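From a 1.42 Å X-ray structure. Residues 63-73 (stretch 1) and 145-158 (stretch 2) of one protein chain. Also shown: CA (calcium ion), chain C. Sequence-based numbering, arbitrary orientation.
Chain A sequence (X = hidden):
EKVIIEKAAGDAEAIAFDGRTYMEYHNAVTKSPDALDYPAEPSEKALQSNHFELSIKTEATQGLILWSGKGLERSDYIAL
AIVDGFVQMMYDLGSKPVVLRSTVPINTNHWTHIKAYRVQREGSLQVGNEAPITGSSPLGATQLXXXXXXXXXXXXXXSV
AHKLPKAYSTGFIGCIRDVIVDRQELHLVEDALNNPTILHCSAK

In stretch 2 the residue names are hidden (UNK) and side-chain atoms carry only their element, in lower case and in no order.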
# COMPACT_ATOMS: atom_id res chain seq x y z
N GLY A 63 -10.06 -5.69 0.16
CA GLY A 63 -9.84 -4.29 0.44
C GLY A 63 -8.48 -3.77 0.01
O GLY A 63 -7.49 -4.47 0.12
N LEU A 64 -8.46 -2.54 -0.47
CA LEU A 64 -7.22 -1.89 -0.86
C LEU A 64 -6.55 -1.29 0.37
O LEU A 64 -7.14 -0.47 1.07
CB LEU A 64 -7.49 -0.81 -1.90
CG LEU A 64 -6.28 -0.04 -2.42
CD1 LEU A 64 -5.26 -0.97 -3.07
CD2 LEU A 64 -6.73 1.00 -3.41
N ILE A 65 -5.33 -1.72 0.64
CA ILE A 65 -4.58 -1.22 1.78
C ILE A 65 -3.78 0.02 1.41
O ILE A 65 -3.86 1.05 2.08
CB ILE A 65 -3.61 -2.29 2.34
CG1 ILE A 65 -4.40 -3.51 2.84
CG2 ILE A 65 -2.75 -1.70 3.46
CD1 ILE A 65 -3.54 -4.73 3.10
N LEU A 66 -3.02 -0.08 0.33
CA LEU A 66 -2.12 0.99 -0.05
C LEU A 66 -1.91 0.98 -1.56
O LEU A 66 -1.84 -0.09 -2.17
CB LEU A 66 -0.81 0.79 0.73
CG LEU A 66 0.50 1.51 0.42
CD1 LEU A 66 1.38 1.40 1.65
CD2 LEU A 66 1.19 0.91 -0.79
N TRP A 67 -1.84 2.16 -2.16
CA TRP A 67 -1.57 2.30 -3.58
C TRP A 67 -0.54 3.40 -3.75
O TRP A 67 -0.77 4.53 -3.34
CB TRP A 67 -2.83 2.65 -4.37
CG TRP A 67 -2.62 2.69 -5.88
CD1 TRP A 67 -1.99 3.67 -6.60
CD2 TRP A 67 -3.03 1.71 -6.82
NE1 TRP A 67 -1.99 3.35 -7.94
CE2 TRP A 67 -2.63 2.15 -8.10
CE3 TRP A 67 -3.71 0.49 -6.73
CZ2 TRP A 67 -2.88 1.42 -9.26
CZ3 TRP A 67 -3.97 -0.23 -7.88
CH2 TRP A 67 -3.55 0.24 -9.13
N SER A 68 0.61 3.06 -4.32
CA SER A 68 1.66 4.03 -4.58
C SER A 68 1.80 4.17 -6.09
O SER A 68 2.10 3.19 -6.78
CB SER A 68 2.97 3.57 -3.95
OG SER A 68 4.03 4.46 -4.28
N GLY A 69 1.58 5.37 -6.60
CA GLY A 69 1.69 5.63 -8.02
C GLY A 69 0.87 6.85 -8.38
O GLY A 69 0.07 7.32 -7.57
N LYS A 70 1.06 7.36 -9.60
CA LYS A 70 0.36 8.56 -10.05
C LYS A 70 -1.16 8.38 -10.16
O LYS A 70 -1.90 9.35 -10.07
CB LYS A 70 0.93 9.02 -11.40
CG LYS A 70 0.44 10.38 -11.85
CD LYS A 70 1.39 10.98 -12.87
CE LYS A 70 0.94 12.35 -13.34
NZ LYS A 70 1.93 12.97 -14.27
N GLY A 71 -1.62 7.15 -10.36
CA GLY A 71 -3.05 6.89 -10.40
C GLY A 71 -3.74 7.15 -11.73
O GLY A 71 -4.96 7.26 -11.78
N LEU A 72 -2.97 7.26 -12.80
CA LEU A 72 -3.56 7.41 -14.12
C LEU A 72 -3.61 6.03 -14.77
O LEU A 72 -2.91 5.12 -14.35
CB LEU A 72 -2.75 8.38 -14.97
CG LEU A 72 -2.69 9.80 -14.40
CD1 LEU A 72 -1.75 10.66 -15.23
CD2 LEU A 72 -4.08 10.41 -14.36
N GLU A 73 -4.46 5.87 -15.78
CA GLU A 73 -4.60 4.57 -16.43
C GLU A 73 -3.28 4.00 -16.95
O GLU A 73 -3.04 2.80 -16.88
CB GLU A 73 -5.62 4.64 -17.56
CG GLU A 73 -7.05 4.63 -17.06
CD GLU A 73 -8.07 4.65 -18.18
OE1 GLU A 73 -7.81 4.06 -19.25
OE2 GLU A 73 -9.15 5.24 -17.97
N UNK A 145 7.93 4.54 -12.14
CA UNK A 145 7.83 5.94 -12.51
C UNK A 145 6.60 6.54 -11.85
O UNK A 145 5.47 6.16 -12.15
c UNK A 145 8.96 5.48 -14.70
c UNK A 145 7.76 6.08 -14.02
o UNK A 145 8.86 4.54 -15.53
o UNK A 145 10.09 5.90 -14.40
N UNK A 146 6.83 7.48 -10.94
CA UNK A 146 5.74 8.05 -10.15
C UNK A 146 5.99 9.49 -9.75
O UNK A 146 7.13 9.98 -9.78
c UNK A 146 6.77 7.21 -7.99
c UNK A 146 5.53 7.20 -8.88
o UNK A 146 4.51 7.79 -8.07
N UNK A 147 4.92 10.17 -9.36
CA UNK A 147 4.99 11.54 -8.87
C UNK A 147 5.22 11.53 -7.36
O UNK A 147 5.44 12.58 -6.76
c UNK A 147 2.46 11.70 -8.59
o UNK A 147 2.44 10.56 -8.06
o UNK A 147 1.40 12.37 -8.62
c UNK A 147 3.71 12.31 -9.22
N UNK A 148 5.15 10.35 -6.76
CA UNK A 148 5.33 10.21 -5.32
C UNK A 148 4.02 10.09 -4.55
O UNK A 148 4.04 10.00 -3.32
N UNK A 149 2.90 10.08 -5.25
CA UNK A 149 1.60 9.98 -4.59
C UNK A 149 1.43 8.63 -3.91
O UNK A 149 1.84 7.60 -4.44
c UNK A 149 0.47 10.20 -5.59
N UNK A 150 0.81 8.66 -2.74
CA UNK A 150 0.55 7.45 -1.97
C UNK A 150 -0.83 7.55 -1.34
O UNK A 150 -1.17 8.57 -0.73
c UNK A 150 2.40 6.28 1.26
c UNK A 150 1.62 7.27 -0.89
c UNK A 150 1.38 6.16 0.13
c UNK A 150 1.47 4.82 -0.53
N UNK A 151 -1.64 6.50 -1.49
CA UNK A 151 -2.97 6.47 -0.90
C UNK A 151 -3.08 5.31 0.06
O UNK A 151 -2.59 4.22 -0.22
c UNK A 151 -5.87 9.10 -1.62
c UNK A 151 -4.77 9.61 -3.71
c UNK A 151 -3.51 7.80 -4.04
c UNK A 151 -5.41 10.84 -3.80
c UNK A 151 -6.28 11.18 -2.80
c UNK A 151 -4.05 6.36 -1.99
n UNK A 151 -3.87 9.02 -4.55
c UNK A 151 -4.16 7.57 -2.86
c UNK A 151 -4.98 8.72 -2.63
c UNK A 151 -6.50 10.32 -1.72
N UNK A 152 -3.73 5.54 1.20
CA UNK A 152 -3.90 4.51 2.20
C UNK A 152 -5.38 4.27 2.45
O UNK A 152 -6.15 5.21 2.56
c UNK A 152 -2.48 4.74 5.84
c UNK A 152 -3.02 3.99 4.64
c UNK A 152 -2.06 2.88 4.24
c UNK A 152 -3.22 4.97 3.49
N UNK A 153 -5.77 3.00 2.50
CA UNK A 153 -7.14 2.60 2.79
C UNK A 153 -8.11 2.66 1.62
O UNK A 153 -9.26 2.25 1.73
N UNK A 154 -7.64 3.17 0.50
CA UNK A 154 -8.50 3.36 -0.64
C UNK A 154 -7.80 4.24 -1.64
O UNK A 154 -6.61 4.55 -1.49
N UNK A 155 -8.54 4.66 -2.66
CA UNK A 155 -7.97 5.37 -3.78
C UNK A 155 -8.95 6.38 -4.33
O UNK A 155 -10.15 6.15 -4.33
c UNK A 155 -7.68 4.34 -4.86
c UNK A 155 -6.67 4.74 -5.86
c UNK A 155 -7.13 2.47 -7.36
s UNK A 155 -5.89 3.24 -6.33
N UNK A 156 -8.43 7.51 -4.81
CA UNK A 156 -9.28 8.52 -5.41
C UNK A 156 -9.76 8.03 -6.77
O UNK A 156 -10.96 7.96 -7.03
o UNK A 156 -8.20 12.33 -7.86
c UNK A 156 -8.54 9.84 -5.58
o UNK A 156 -8.25 12.89 -5.73
c UNK A 156 -8.53 12.12 -6.67
c UNK A 156 -9.33 10.87 -6.36
N UNK A 157 -8.81 7.68 -7.62
CA UNK A 157 -9.08 7.25 -8.98
C UNK A 157 -9.21 5.73 -9.06
O UNK A 157 -8.21 5.02 -9.20
n UNK A 157 -4.14 12.52 -9.54
c UNK A 157 -7.96 7.74 -9.89
n UNK A 157 -5.70 10.84 -9.71
c UNK A 157 -6.28 9.64 -10.31
c UNK A 157 -4.60 11.43 -10.15
n UNK A 157 -3.96 10.95 -11.20
c UNK A 157 -7.57 9.20 -9.63
N UNK A 158 -10.45 5.24 -8.99
CA UNK A 158 -10.73 3.81 -8.99
C UNK A 158 -10.75 3.17 -10.37
O UNK A 158 -10.53 1.96 -10.49
c UNK A 158 -11.25 3.22 -5.96
c UNK A 158 -13.62 3.92 -6.38
c UNK A 158 -12.08 3.56 -8.31
c UNK A 158 -12.18 4.03 -6.86
CA CA C . 8.58 2.16 -15.03
O HOH W 1 4.18 6.91 -5.60
O HOH W 2 -2.55 8.98 -6.96
O HOH W 3 2.96 5.96 -11.13
O HOH W 4 -1.19 11.61 -8.37
O HOH W 5 6.73 2.67 -17.06
O HOH W 6 10.50 2.07 -16.47

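Position 145 carries two carbons, the second bearing two oxygens, one of them 2.5 Å from the calcium ion; an acidic ligand this short is D145. It stays clear of stretch 1.

At 146 one carbon holds an oxygen and a carbon, the beta-branched pattern of T146. Its OG1 lies 3.6 Å from G69 CA and shares water 1 with S68 OG.

Position 147 again shows two carbons ending in two oxygens, one 3.5 Å from K70 CA. Two terminal oxygens, with no nitrogen, on a two-carbon side chain make it D147; the backbone N of 149 donates to its OD2, consistent with the acid.

Position 148 has no side-chain atom, and its phi of 100° would jam a CB against the preceding carbonyl: G148. Its N donates to T146 OG1 (2.9 Å), tightening the turn.

A single carbon at 149 gives A149, whose O accepts from G69 N at 3.1 Å.

Four carbons forked at the second mark 150 as L150; its CD1 packs 3.6 Å from L66 CG and also reaches S68 CB, at 3.9 Å.

Fused five- and six-membered rings with one nitrogen can only be W151. W67 O lies at the ring's edge, and NE1 donates to water 2, which in turn donates to G69 O.

Position 152 repeats the four-carbon fork: L152, with CD1 4.3 Å from L66 CB.

Positions 153 and 154 are bare. The first has positive phi, and its N donates to I65 O at 2.8 Å, almost straight; the second has phi 167°. They are G153 and G154.

At 155 an unbranched chain runs two carbons, sulfur, carbon: M155. Its SD sits over one face of W67, 3.5 Å from the centroid of the five-membered ring, while CE covers the six-membered ring.

Three carbons ending in two oxygens give 156 the length of glutamate, and a salt bridge to the next side chain supports the acid: E156.

Position 157 has three carbons, a nitrogen, then a carbon with two more nitrogens: R157. K70 O lies over its guanidinium face, 2.8 Å from NH2, at an angle too poor for a hydrogen bond.

At 158 four carbons fork at the second, giving L158, peripheral here.

The contact works by antiparallel backbone pairing, with W67 and W151 hydrogen-bonded in both directions. Leucines gather on the face of L66, the tryptophans take the other, and M155 covers W67. Beyond the strands, R157 packs along G71, where a CB would crowd its CD, and waters join the loops.

Stretch 2 145-158: DTDGALWLGGMERL
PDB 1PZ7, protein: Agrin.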